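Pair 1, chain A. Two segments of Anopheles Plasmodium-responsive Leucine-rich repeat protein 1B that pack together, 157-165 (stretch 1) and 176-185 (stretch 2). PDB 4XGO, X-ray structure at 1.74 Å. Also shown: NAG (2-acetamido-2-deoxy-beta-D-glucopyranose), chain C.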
# COMPACT_ATOMS: atom_id res chain seq x y z
N ILE A 157 14.54 25.38 -2.14
CA ILE A 157 15.64 24.48 -1.84
C ILE A 157 16.56 25.16 -0.82
O ILE A 157 17.01 26.29 -1.06
CB ILE A 157 16.41 24.11 -3.12
CG1 ILE A 157 15.47 23.34 -4.06
CG2 ILE A 157 17.63 23.25 -2.79
CD1 ILE A 157 16.06 22.94 -5.38
N PRO A 158 16.85 24.49 0.31
CA PRO A 158 17.76 25.09 1.29
C PRO A 158 19.21 25.20 0.78
O PRO A 158 19.57 24.63 -0.26
CB PRO A 158 17.64 24.16 2.51
CG PRO A 158 17.14 22.88 1.98
CD PRO A 158 16.30 23.20 0.77
N ILE A 159 20.02 25.92 1.53
CA ILE A 159 21.31 26.41 1.05
C ILE A 159 22.39 25.34 0.91
O ILE A 159 23.33 25.50 0.14
CB ILE A 159 21.82 27.56 1.95
CG1 ILE A 159 22.88 28.40 1.22
CG2 ILE A 159 22.31 27.03 3.30
CD1 ILE A 159 23.07 29.75 1.85
N ALA A 160 22.26 24.25 1.66
CA ALA A 160 23.33 23.24 1.71
C ALA A 160 22.85 21.79 1.64
O ALA A 160 23.61 20.88 1.97
CB ALA A 160 24.16 23.44 2.97
N VAL A 161 21.61 21.57 1.22
CA VAL A 161 21.14 20.20 0.99
C VAL A 161 21.96 19.55 -0.13
O VAL A 161 22.26 20.19 -1.15
CB VAL A 161 19.61 20.15 0.71
CG1 VAL A 161 19.22 20.95 -0.53
CG2 VAL A 161 19.12 18.72 0.58
N GLU A 162 22.34 18.29 0.10
CA GLU A 162 23.20 17.54 -0.81
C GLU A 162 22.37 16.63 -1.71
O GLU A 162 22.72 16.42 -2.87
CB GLU A 162 24.20 16.70 -0.01
CG GLU A 162 25.18 15.89 -0.85
CD GLU A 162 24.72 14.47 -1.18
OE1 GLU A 162 23.86 13.92 -0.47
OE2 GLU A 162 25.24 13.88 -2.16
N GLU A 163 21.29 16.07 -1.18
CA GLU A 163 20.41 15.24 -1.98
C GLU A 163 18.97 15.60 -1.68
O GLU A 163 18.56 15.62 -0.52
CB GLU A 163 20.66 13.75 -1.75
CG GLU A 163 19.68 12.87 -2.51
CD GLU A 163 20.11 11.41 -2.66
OE1 GLU A 163 21.00 10.92 -1.89
OE2 GLU A 163 19.50 10.74 -3.55
N LEU A 164 18.20 15.84 -2.74
CA LEU A 164 16.83 16.26 -2.60
C LEU A 164 15.94 15.54 -3.60
O LEU A 164 16.20 15.60 -4.80
CB LEU A 164 16.71 17.77 -2.76
CG LEU A 164 15.31 18.38 -2.78
CD1 LEU A 164 14.49 18.01 -1.57
CD2 LEU A 164 15.44 19.89 -2.83
N ASP A 165 14.92 14.85 -3.10
CA ASP A 165 13.95 14.19 -3.94
C ASP A 165 12.61 14.91 -3.75
O ASP A 165 12.02 14.89 -2.67
CB ASP A 165 13.86 12.69 -3.62
CG ASP A 165 12.94 11.92 -4.59
OD1 ASP A 165 12.12 12.53 -5.31
OD2 ASP A 165 13.04 10.65 -4.61
N GLY A 176 15.33 29.66 -4.11
CA GLY A 176 16.19 29.56 -2.94
C GLY A 176 17.61 30.00 -3.25
O GLY A 176 17.93 30.28 -4.40
N PRO A 177 18.47 30.05 -2.21
CA PRO A 177 19.86 30.51 -2.31
C PRO A 177 20.74 29.64 -3.20
O PRO A 177 20.47 28.45 -3.38
CB PRO A 177 20.36 30.41 -0.86
CG PRO A 177 19.46 29.43 -0.20
CD PRO A 177 18.12 29.66 -0.83
N VAL A 178 21.81 30.22 -3.71
CA VAL A 178 22.78 29.44 -4.46
C VAL A 178 23.29 28.35 -3.52
O VAL A 178 23.60 28.60 -2.34
CB VAL A 178 23.92 30.32 -5.01
CG1 VAL A 178 25.09 29.48 -5.50
CG2 VAL A 178 23.41 31.20 -6.15
N ASN A 179 23.30 27.13 -4.03
CA ASN A 179 23.67 25.97 -3.23
C ASN A 179 24.69 25.20 -4.05
O ASN A 179 24.34 24.62 -5.07
CB ASN A 179 22.42 25.13 -2.91
CG ASN A 179 22.74 23.80 -2.23
OD1 ASN A 179 23.87 23.35 -2.21
ND2 ASN A 179 21.72 23.18 -1.67
N VAL A 180 25.94 25.20 -3.60
CA VAL A 180 27.02 24.50 -4.32
C VAL A 180 27.20 23.06 -3.86
O VAL A 180 27.95 22.31 -4.48
CB VAL A 180 28.38 25.25 -4.18
CG1 VAL A 180 28.18 26.74 -4.41
CG2 VAL A 180 29.04 25.00 -2.83
N GLU A 181 26.51 22.66 -2.79
CA GLU A 181 26.61 21.31 -2.27
C GLU A 181 25.64 20.32 -2.91
O GLU A 181 25.88 19.12 -2.85
CB GLU A 181 26.37 21.30 -0.76
CG GLU A 181 27.44 22.05 0.03
CD GLU A 181 28.82 21.44 -0.15
OE1 GLU A 181 29.78 22.21 -0.33
OE2 GLU A 181 28.92 20.19 -0.12
N LEU A 182 24.55 20.83 -3.48
CA LEU A 182 23.51 19.97 -4.06
C LEU A 182 24.07 19.12 -5.20
O LEU A 182 24.55 19.64 -6.21
CB LEU A 182 22.33 20.79 -4.56
CG LEU A 182 21.12 20.03 -5.12
CD1 LEU A 182 20.56 19.06 -4.10
CD2 LEU A 182 20.03 20.97 -5.62
N THR A 183 23.96 17.81 -5.02
CA THR A 183 24.62 16.80 -5.85
C THR A 183 23.60 15.97 -6.63
O THR A 183 23.79 15.70 -7.82
CB THR A 183 25.49 15.88 -4.94
OG1 THR A 183 26.54 16.67 -4.35
CG2 THR A 183 26.11 14.73 -5.69
N ILE A 184 22.54 15.54 -5.96
CA ILE A 184 21.51 14.72 -6.57
C ILE A 184 20.18 15.43 -6.42
O ILE A 184 19.76 15.71 -5.30
CB ILE A 184 21.45 13.34 -5.89
CG1 ILE A 184 22.79 12.61 -6.06
CG2 ILE A 184 20.32 12.51 -6.47
CD1 ILE A 184 22.87 11.30 -5.30
N LEU A 185 19.52 15.71 -7.54
CA LEU A 185 18.22 16.38 -7.56
C LEU A 185 17.22 15.58 -8.41
O LEU A 185 17.40 15.43 -9.64
CB LEU A 185 18.34 17.79 -8.12
CG LEU A 185 17.09 18.66 -8.18
CD1 LEU A 185 16.47 18.81 -6.80
CD2 LEU A 185 17.45 20.02 -8.78
C1 NAG C . 11.98 9.20 -1.51
C2 NAG C . 13.04 8.19 -1.96
C3 NAG C . 12.42 7.17 -2.92
C4 NAG C . 11.20 6.50 -2.30
C5 NAG C . 10.27 7.58 -1.72
C6 NAG C . 9.14 6.91 -0.93
C7 NAG C . 15.36 8.57 -2.59
C8 NAG C . 16.33 9.30 -3.45
N2 NAG C . 14.07 8.85 -2.70
O3 NAG C . 13.38 6.21 -3.33
O4 NAG C . 10.44 5.84 -3.32
O5 NAG C . 10.96 8.47 -0.86
O6 NAG C . 8.00 7.07 -1.75
O7 NAG C . 15.77 7.74 -1.79
O HOH W 1 18.41 26.93 -3.22
O HOH W 2 25.99 25.43 -0.22

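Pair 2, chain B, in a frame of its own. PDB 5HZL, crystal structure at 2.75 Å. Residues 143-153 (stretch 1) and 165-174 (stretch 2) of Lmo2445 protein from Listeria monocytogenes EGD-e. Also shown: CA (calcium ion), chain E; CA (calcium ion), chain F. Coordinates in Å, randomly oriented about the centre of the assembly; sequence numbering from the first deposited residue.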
# COMPACT_ATOMS: atom_id res chain seq x y z
N GLY B 143 -14.22 -2.84 6.84
CA GLY B 143 -15.41 -2.66 6.00
C GLY B 143 -15.34 -3.51 4.73
O GLY B 143 -16.35 -3.64 4.03
N MSE B 144 -14.17 -4.10 4.44
CA MSE B 144 -13.93 -4.93 3.26
C MSE B 144 -13.60 -6.36 3.65
O MSE B 144 -12.72 -6.99 3.07
CB MSE B 144 -12.78 -4.25 2.52
CG MSE B 144 -13.25 -2.92 1.92
SE MSE B 144 -11.76 -1.80 1.31
CE MSE B 144 -11.56 -0.60 2.86
N GLU B 145 -14.34 -6.89 4.62
CA GLU B 145 -14.12 -8.25 5.13
C GLU B 145 -14.25 -9.38 4.09
O GLU B 145 -13.79 -10.49 4.33
CB GLU B 145 -15.03 -8.54 6.33
CG GLU B 145 -14.71 -7.78 7.63
CD GLU B 145 -15.00 -6.27 7.62
OE1 GLU B 145 -15.94 -5.82 6.93
OE2 GLU B 145 -14.29 -5.54 8.36
N GLY B 146 -14.87 -9.09 2.95
CA GLY B 146 -15.05 -10.08 1.89
C GLY B 146 -13.93 -10.21 0.88
O GLY B 146 -14.02 -11.06 -0.00
N LEU B 147 -12.87 -9.40 1.01
CA LEU B 147 -11.73 -9.45 0.09
C LEU B 147 -11.11 -10.84 -0.13
O LEU B 147 -10.89 -11.59 0.83
CB LEU B 147 -10.64 -8.47 0.52
CG LEU B 147 -10.87 -6.99 0.21
CD1 LEU B 147 -9.86 -6.11 0.95
CD2 LEU B 147 -10.82 -6.72 -1.29
N VAL B 148 -10.85 -11.15 -1.39
CA VAL B 148 -10.24 -12.42 -1.79
C VAL B 148 -8.79 -12.20 -2.20
O VAL B 148 -7.94 -13.03 -1.89
CB VAL B 148 -11.02 -13.10 -2.94
CG1 VAL B 148 -10.30 -14.37 -3.43
CG2 VAL B 148 -12.43 -13.41 -2.48
N SER B 149 -8.51 -11.10 -2.88
CA SER B 149 -7.14 -10.82 -3.31
C SER B 149 -6.79 -9.34 -3.23
O SER B 149 -7.53 -8.48 -3.70
CB SER B 149 -6.89 -11.32 -4.73
OG SER B 149 -7.72 -10.64 -5.63
N ILE B 150 -5.62 -9.08 -2.64
CA ILE B 150 -5.04 -7.77 -2.43
C ILE B 150 -3.66 -7.70 -3.06
O ILE B 150 -2.80 -8.54 -2.81
CB ILE B 150 -4.84 -7.52 -0.92
CG1 ILE B 150 -6.21 -7.43 -0.23
CG2 ILE B 150 -4.03 -6.25 -0.67
CD1 ILE B 150 -6.13 -7.32 1.28
N ASN B 151 -3.45 -6.67 -3.88
CA ASN B 151 -2.16 -6.47 -4.50
C ASN B 151 -1.65 -5.10 -4.09
O ASN B 151 -2.29 -4.09 -4.39
CB ASN B 151 -2.30 -6.60 -6.01
CG ASN B 151 -0.99 -6.45 -6.75
OD1 ASN B 151 0.08 -6.26 -6.18
ND2 ASN B 151 -1.07 -6.52 -8.05
N MSE B 152 -0.51 -5.08 -3.38
CA MSE B 152 0.15 -3.85 -2.93
C MSE B 152 1.63 -3.95 -3.25
O MSE B 152 2.49 -3.52 -2.48
CB MSE B 152 -0.17 -3.55 -1.47
CG MSE B 152 -1.49 -2.79 -1.37
SE MSE B 152 -1.88 -2.25 0.49
CE MSE B 152 -1.80 -4.01 1.37
N GLU B 153 1.92 -4.49 -4.42
CA GLU B 153 3.29 -4.63 -4.87
C GLU B 153 3.88 -3.27 -5.16
O GLU B 153 3.25 -2.47 -5.82
CB GLU B 153 3.37 -5.44 -6.16
CG GLU B 153 4.78 -5.65 -6.72
CD GLU B 153 4.81 -6.50 -7.98
OE1 GLU B 153 3.77 -6.66 -8.61
OE2 GLU B 153 5.87 -7.01 -8.36
N ILE B 165 -2.20 -8.18 11.80
CA ILE B 165 -3.07 -7.49 10.84
C ILE B 165 -3.50 -8.42 9.71
O ILE B 165 -2.84 -9.43 9.42
CB ILE B 165 -2.50 -6.18 10.22
CG1 ILE B 165 -1.36 -6.44 9.23
CG2 ILE B 165 -2.09 -5.20 11.32
CD1 ILE B 165 -0.95 -5.16 8.52
N TRP B 166 -4.61 -8.05 9.09
CA TRP B 166 -5.23 -8.76 7.99
C TRP B 166 -5.73 -10.18 8.35
O TRP B 166 -5.73 -11.09 7.52
CB TRP B 166 -4.33 -8.72 6.74
CG TRP B 166 -3.89 -7.31 6.34
CD1 TRP B 166 -4.68 -6.19 6.30
CD2 TRP B 166 -2.62 -6.91 5.82
NE1 TRP B 166 -3.95 -5.11 5.86
CE2 TRP B 166 -2.69 -5.53 5.54
CE3 TRP B 166 -1.41 -7.58 5.58
CZ2 TRP B 166 -1.60 -4.81 5.04
CZ3 TRP B 166 -0.33 -6.87 5.08
CH2 TRP B 166 -0.43 -5.49 4.82
N MSE B 167 -6.20 -10.32 9.59
CA MSE B 167 -6.75 -11.57 10.10
C MSE B 167 -8.24 -11.47 10.25
O MSE B 167 -8.88 -12.32 10.88
CB MSE B 167 -6.10 -11.85 11.44
CG MSE B 167 -4.64 -12.21 11.25
SE MSE B 167 -4.51 -13.95 10.35
CE MSE B 167 -4.99 -15.14 11.85
N ASN B 168 -8.80 -10.43 9.66
CA ASN B 168 -10.23 -10.14 9.68
C ASN B 168 -10.92 -10.45 8.31
O ASN B 168 -12.07 -10.05 8.12
CB ASN B 168 -10.41 -8.65 10.03
CG ASN B 168 -9.72 -7.69 9.03
OD1 ASN B 168 -8.67 -8.02 8.43
ND2 ASN B 168 -10.29 -6.49 8.85
N MSE B 169 -10.23 -11.14 7.39
CA MSE B 169 -10.75 -11.45 6.04
C MSE B 169 -10.73 -12.94 5.78
O MSE B 169 -9.77 -13.45 5.20
CB MSE B 169 -9.86 -10.70 5.06
CG MSE B 169 -10.21 -9.20 5.05
SE MSE B 169 -8.93 -8.16 3.97
CE MSE B 169 -7.54 -8.02 5.36
N PRO B 170 -11.79 -13.64 6.17
CA PRO B 170 -11.82 -15.11 6.04
C PRO B 170 -11.68 -15.74 4.65
O PRO B 170 -11.42 -16.94 4.57
CB PRO B 170 -13.16 -15.51 6.68
CG PRO B 170 -14.01 -14.30 6.59
CD PRO B 170 -13.08 -13.13 6.69
N ASN B 171 -11.85 -14.96 3.58
CA ASN B 171 -11.73 -15.52 2.22
C ASN B 171 -10.50 -15.09 1.46
O ASN B 171 -10.30 -15.54 0.34
CB ASN B 171 -13.01 -15.23 1.44
CG ASN B 171 -14.22 -15.92 2.04
OD1 ASN B 171 -14.12 -17.05 2.53
ND2 ASN B 171 -15.36 -15.26 2.00
N LEU B 172 -9.68 -14.25 2.09
CA LEU B 172 -8.45 -13.74 1.50
C LEU B 172 -7.62 -14.94 1.07
O LEU B 172 -7.34 -15.82 1.89
CB LEU B 172 -7.69 -12.88 2.50
CG LEU B 172 -6.40 -12.19 2.04
CD1 LEU B 172 -6.65 -11.27 0.85
CD2 LEU B 172 -5.81 -11.40 3.20
N ASP B 173 -7.27 -14.98 -0.22
CA ASP B 173 -6.51 -16.08 -0.79
C ASP B 173 -5.24 -15.64 -1.52
O ASP B 173 -4.42 -16.50 -1.87
CB ASP B 173 -7.40 -16.84 -1.78
CG ASP B 173 -6.84 -18.20 -2.16
OD1 ASP B 173 -6.55 -19.01 -1.24
OD2 ASP B 173 -6.71 -18.46 -3.37
N SER B 174 -5.09 -14.34 -1.77
CA SER B 174 -3.90 -13.83 -2.45
C SER B 174 -3.50 -12.48 -1.85
O SER B 174 -4.31 -11.56 -1.80
CB SER B 174 -4.14 -13.71 -3.95
OG SER B 174 -2.96 -13.31 -4.62
CA CA E . 4.83 -8.50 -10.40
CA CA F . -7.36 -20.66 0.60

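Pair 1 and pair 2 share one backbone plan: a loop leads into a short strand, and the second stretch runs parallel to it. Fourteen central residues superpose with an RMSD of 1.0 Å.

The hydrogen bonding at the start of the strands is the same. In pair 1, Glu162(A) O accepts from Thr183(A) N at 2.8 Å and from Ile184(A) N at 3.2 Å. Leu164(A) N then donates to Ile184(A) O at 3.0 Å. In pair 2, Val148(B) O accepts from Asp173(B) N at 2.7 Å and from Ser174(B) N at 3.1 Å. Ile150(B) N donates to Ser174(B) O at 2.9 Å. One carbonyl thus takes two successive amides in each pair. The parallel bridge Glu163(A) to Ile184(A) matches Ser149(B) to Ser174(B).

The side chains on this bridge differ. Glu163(A) and Ile184(A) are larger, and Glu163(A) OE2 comes to 3.5 Å from Ile184(A) CG2. The two serines are small and meet through Ser149(B) CB and Ser174(B) CB at 3.7 Å.

The clearest difference is at Asn179(A), which matches Met169(B). Asn179(A) is buried and works by polar contacts. Its ND2 donates to Pro158(A) O at 3.0 Å and to Val161(A) O at 3.1 Å. Its OD1 accepts from Leu182(A) N at 2.9 Å and, weakly, from Glu181(A) N at 2.8 Å. The side chain therefore ties the loop of stretch 1 to the backbone of its own stretch. Met169(B), a selenomethionine, fills the matching position with apolar contacts. Its SE lies 3.8 Å from Leu147(B) CD1 and 4.0 Å from Ile150(B) CD1. Here the backbone holds the turns: Leu147(B) N donates to Met144(B) O at 3.2 Å, and Leu172(B) N to Met169(B) O at 3.2 Å. Both are type I turns.

Leu182(A) and Leu172(B) match in residue type and rotamer, t then p. Leu182(A) CD1 lies 4.3 Å from both Val161(A) CG1 and Leu164(A) CB. Leu172(B) CD1 meets Ile150(B) CD1 at 4.0 Å. Leu164(A) and Ile150(B) are thus different answers to the same apolar position.

Ile159(A) matches Glu145(B). Ile159(A) CB rests 3.7 Å from Pro177(A) CG. Glu145(B) instead uses OE2 to accept from Gly143(B) N at 3.1 Å, within its own stretch. Its CG still approaches Asn168(B) O at 3.5 Å.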